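PDB 3ZHN: PA_0080 from Pseudomonas aeruginosa, which is a lipoprotein component (TssJ1) of the type VI secretion system, probably serving at the outer membrane as part of the complex that spans the cell envelope. Local coordinates for residues F73-N78 with G115-Y120. Numbering follows the deposited sequence.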
ATOM      1  N   PHE A  73      13.336   2.297  -6.605  1.00 11.78           N
ATOM      2  CA  PHE A  73      14.181   1.135  -6.499  1.00 14.50           C
ATOM      3  C   PHE A  73      14.694   0.901  -5.048  1.00 14.10           C
ATOM      4  O   PHE A  73      14.893  -0.235  -4.584  1.00 16.95           O
ATOM      5  CB  PHE A  73      15.398   1.191  -7.432  1.00 16.11           C
ATOM      6  CG  PHE A  73      15.087   0.915  -8.888  1.00 17.11           C
ATOM      7  CD1 PHE A  73      14.421  -0.208  -9.276  1.00 19.41           C
ATOM      8  CD2 PHE A  73      15.576   1.791  -9.887  1.00 20.48           C
ATOM      9  CE1 PHE A  73      14.205  -0.453 -10.637  1.00 22.60           C
ATOM     10  CE2 PHE A  73      15.370   1.558 -11.226  1.00 20.47           C
ATOM     11  CZ  PHE A  73      14.710   0.414 -11.592  1.00 21.49           C
ATOM     12  N   ALA A  74      14.890   1.998  -4.333  1.00 12.70           N
ATOM     13  CA  ALA A  74      15.407   1.925  -2.967  1.00 13.10           C
ATOM     14  C   ALA A  74      14.322   1.254  -2.077  1.00 14.97           C
ATOM     15  O   ALA A  74      14.623   0.442  -1.235  1.00 18.42           O
ATOM     16  CB  ALA A  74      15.784   3.340  -2.463  1.00 17.38           C
ATOM     17  N   LEU A  75      13.057   1.606  -2.284  1.00 13.49           N
ATOM     18  CA  LEU A  75      11.947   1.053  -1.492  1.00 13.53           C
ATOM     19  C   LEU A  75      11.633  -0.396  -1.845  1.00 13.76           C
ATOM     20  O   LEU A  75      11.060  -1.148  -0.999  1.00 15.95           O
ATOM     21  CB  LEU A  75      10.658   1.882  -1.712  1.00 12.54           C
ATOM     22  CG  LEU A  75      10.693   3.226  -1.030  1.00 12.21           C
ATOM     23  CD1 LEU A  75       9.430   4.015  -1.291  1.00 13.31           C
ATOM     24  CD2 LEU A  75      10.984   3.128   0.477  1.00 12.38           C
ATOM     25  N   THR A  76      11.865  -0.777  -3.082  1.00 15.38           N
ATOM     26  CA  THR A  76      11.453  -2.100  -3.545  1.00 15.42           C
ATOM     27  C   THR A  76      12.544  -3.154  -3.435  1.00 15.75           C
ATOM     28  O   THR A  76      12.270  -4.263  -3.126  1.00 23.88           O
ATOM     29  CB  THR A  76      10.897  -2.046  -4.986  1.00 19.10           C
ATOM     30  OG1 THR A  76      11.812  -1.517  -5.845  1.00 21.09           O
ATOM     31  CG2 THR A  76       9.803  -1.131  -5.112  1.00 20.12           C
ATOM     32  N   ASP A  77      13.778  -2.785  -3.687  1.00 17.65           N
ATOM     33  CA  ASP A  77      14.875  -3.699  -3.696  1.00 19.23           C
ATOM     34  C   ASP A  77      15.743  -3.578  -2.468  1.00 20.33           C
ATOM     35  O   ASP A  77      16.400  -4.547  -2.145  1.00 26.71           O
ATOM     36  CB  ASP A  77      15.711  -3.437  -4.934  1.00 23.36           C
ATOM     37  CG  ASP A  77      14.990  -3.822  -6.242  1.00 22.01           C
ATOM     38  OD1 ASP A  77      14.030  -4.627  -6.215  1.00 41.97           O
ATOM     39  OD2 ASP A  77      15.419  -3.378  -7.308  1.00 29.69           O
ATOM     40  N   ASN A  78      15.748  -2.417  -1.802  1.00 19.82           N
ATOM     41  CA  ASN A  78      16.661  -2.150  -0.708  1.00 19.49           C
ATOM     42  C   ASN A  78      15.945  -1.530   0.508  1.00 16.87           C
ATOM     43  O   ASN A  78      16.514  -0.620   1.138  1.00 17.08           O
ATOM     44  CB  ASN A  78      17.690  -1.082  -1.110  1.00 23.48           C
ATOM     45  N   GLY A 115       2.528   2.295   4.721  1.00  9.96           N
ATOM     46  CA  GLY A 115       2.949   2.743   3.396  1.00  9.42           C
ATOM     47  C   GLY A 115       2.572   1.754   2.318  1.00  9.66           C
ATOM     48  O   GLY A 115       2.447   0.540   2.617  1.00  9.87           O
ATOM     49  N   PHE A 116       2.420   2.275   1.096  1.00 10.02           N
ATOM     50  CA  PHE A 116       2.018   1.491  -0.056  1.00  9.00           C
ATOM     51  C   PHE A 116       2.872   1.900  -1.244  1.00  8.38           C
ATOM     52  O   PHE A 116       2.976   3.099  -1.515  1.00 11.62           O
ATOM     53  CB  PHE A 116       0.556   1.643  -0.408  1.00 10.20           C
ATOM     54  CG  PHE A 116      -0.363   1.315   0.737  1.00 12.10           C
ATOM     55  CD1 PHE A 116      -0.676   2.275   1.683  1.00 12.00           C
ATOM     56  CD2 PHE A 116      -0.912   0.036   0.870  1.00 13.69           C
ATOM     57  CE1 PHE A 116      -1.476   1.953   2.767  1.00 13.98           C
ATOM     58  CE2 PHE A 116      -1.680  -0.311   1.950  1.00 16.64           C
ATOM     59  CZ  PHE A 116      -1.965   0.653   2.873  1.00 14.76           C
ATOM     60  N   VAL A 117       3.422   0.900  -1.979  1.00  8.54           N
ATOM     61  CA  VAL A 117       4.137   1.086  -3.222  1.00  7.37           C
ATOM     62  C   VAL A 117       3.548   0.092  -4.249  1.00  8.16           C
ATOM     63  O   VAL A 117       3.497  -1.117  -3.987  1.00 10.73           O
ATOM     64  CB  VAL A 117       5.632   0.839  -3.101  1.00  8.50           C
ATOM     65  CG1 VAL A 117       6.362   0.855  -4.434  1.00 10.97           C
ATOM     66  CG2 VAL A 117       6.276   1.852  -2.186  1.00 13.14           C
ATOM     67  N   ALA A 118       3.069   0.635  -5.370  1.00  8.84           N
ATOM     68  CA  ALA A 118       2.517  -0.179  -6.459  1.00  9.45           C
ATOM     69  C   ALA A 118       3.441  -0.041  -7.668  1.00  8.52           C
ATOM     70  O   ALA A 118       3.795   1.063  -8.080  1.00 10.80           O
ATOM     71  CB  ALA A 118       1.175   0.361  -6.812  1.00 11.53           C
ATOM     72  N   ALA A 119       3.759  -1.176  -8.267  1.00  9.94           N
ATOM     73  CA  ALA A 119       4.660  -1.242  -9.385  1.00 10.51           C
ATOM     74  C   ALA A 119       3.946  -0.975 -10.688  1.00  9.20           C
ATOM     75  O   ALA A 119       3.873  -1.836 -11.586  1.00  9.81           O
ATOM     76  CB  ALA A 119       5.310  -2.608  -9.415  1.00 12.00           C
ATOM     77  N   TYR A 120       3.415   0.241 -10.793  1.00  9.29           N
ATOM     78  CA  TYR A 120       2.791   0.683 -12.049  1.00  8.74           C
ATOM     79  C   TYR A 120       3.847   0.729 -13.198  1.00 10.52           C
ATOM     80  O   TYR A 120       5.000   1.097 -12.975  1.00 10.44           O
ATOM     81  CB  TYR A 120       2.068   2.051 -11.894  1.00  8.87           C
ATOM     82  CG  TYR A 120       0.743   1.942 -11.226  1.00  8.68           C
ATOM     83  CD1 TYR A 120      -0.291   1.345 -11.881  1.00  9.88           C
ATOM     84  CD2 TYR A 120       0.543   2.294  -9.912  1.00  8.09           C
ATOM     85  CE1 TYR A 120      -1.541   1.193 -11.306  1.00  9.13           C
ATOM     86  CE2 TYR A 120      -0.711   2.148  -9.321  1.00  9.32           C
ATOM     87  CZ  TYR A 120      -1.764   1.614 -10.034  1.00  8.31           C
ATOM     88  OH  TYR A 120      -3.001   1.449  -9.430  1.00  9.97           O
TER
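The short helix 72-77 lies over the outer face of one sheet of the TssJ beta-sandwich, and Val117 of strand 113-118 packs against it. The two methyls of Val117 are shared between successive helix residues: CG2 touches Leu75 CD1 at 3.9 Å, while CG1 lies 4.0 Å from Thr76 CG2. With chi1 at 173°, CG1 is anti to the backbone N and CG2 beside it, a rotation that turns CG1 to Thr76 and CG2 to Leu75. Leu75 reaches over with CD1, set anti to CA (chi2 179°), slanting across the valine; the Thr76 side chain crosses that of Val117 at about a right angle. Thr76 turns its methyl to the sheet, whereas its hydroxyl OG1 is hydrogen-bonded to Tyr72 O one helical turn earlier, so a polar residue offers carbon to the interface. No hydrogen bond joins the two segments, whose nearest CA atoms, those of Thr76 and Val117, are 8.0 Å apart. Tyr59 of the adjacent strand 54-61 touches Val117, and its OH is hydrogen-bonded to Leu75 O, tying that strand to the helix. Phe116 and Ala118 face strand 151-155 of the second sheet, as expected of a beta-sandwich strand with one side in the core and the other covered by inserted helices.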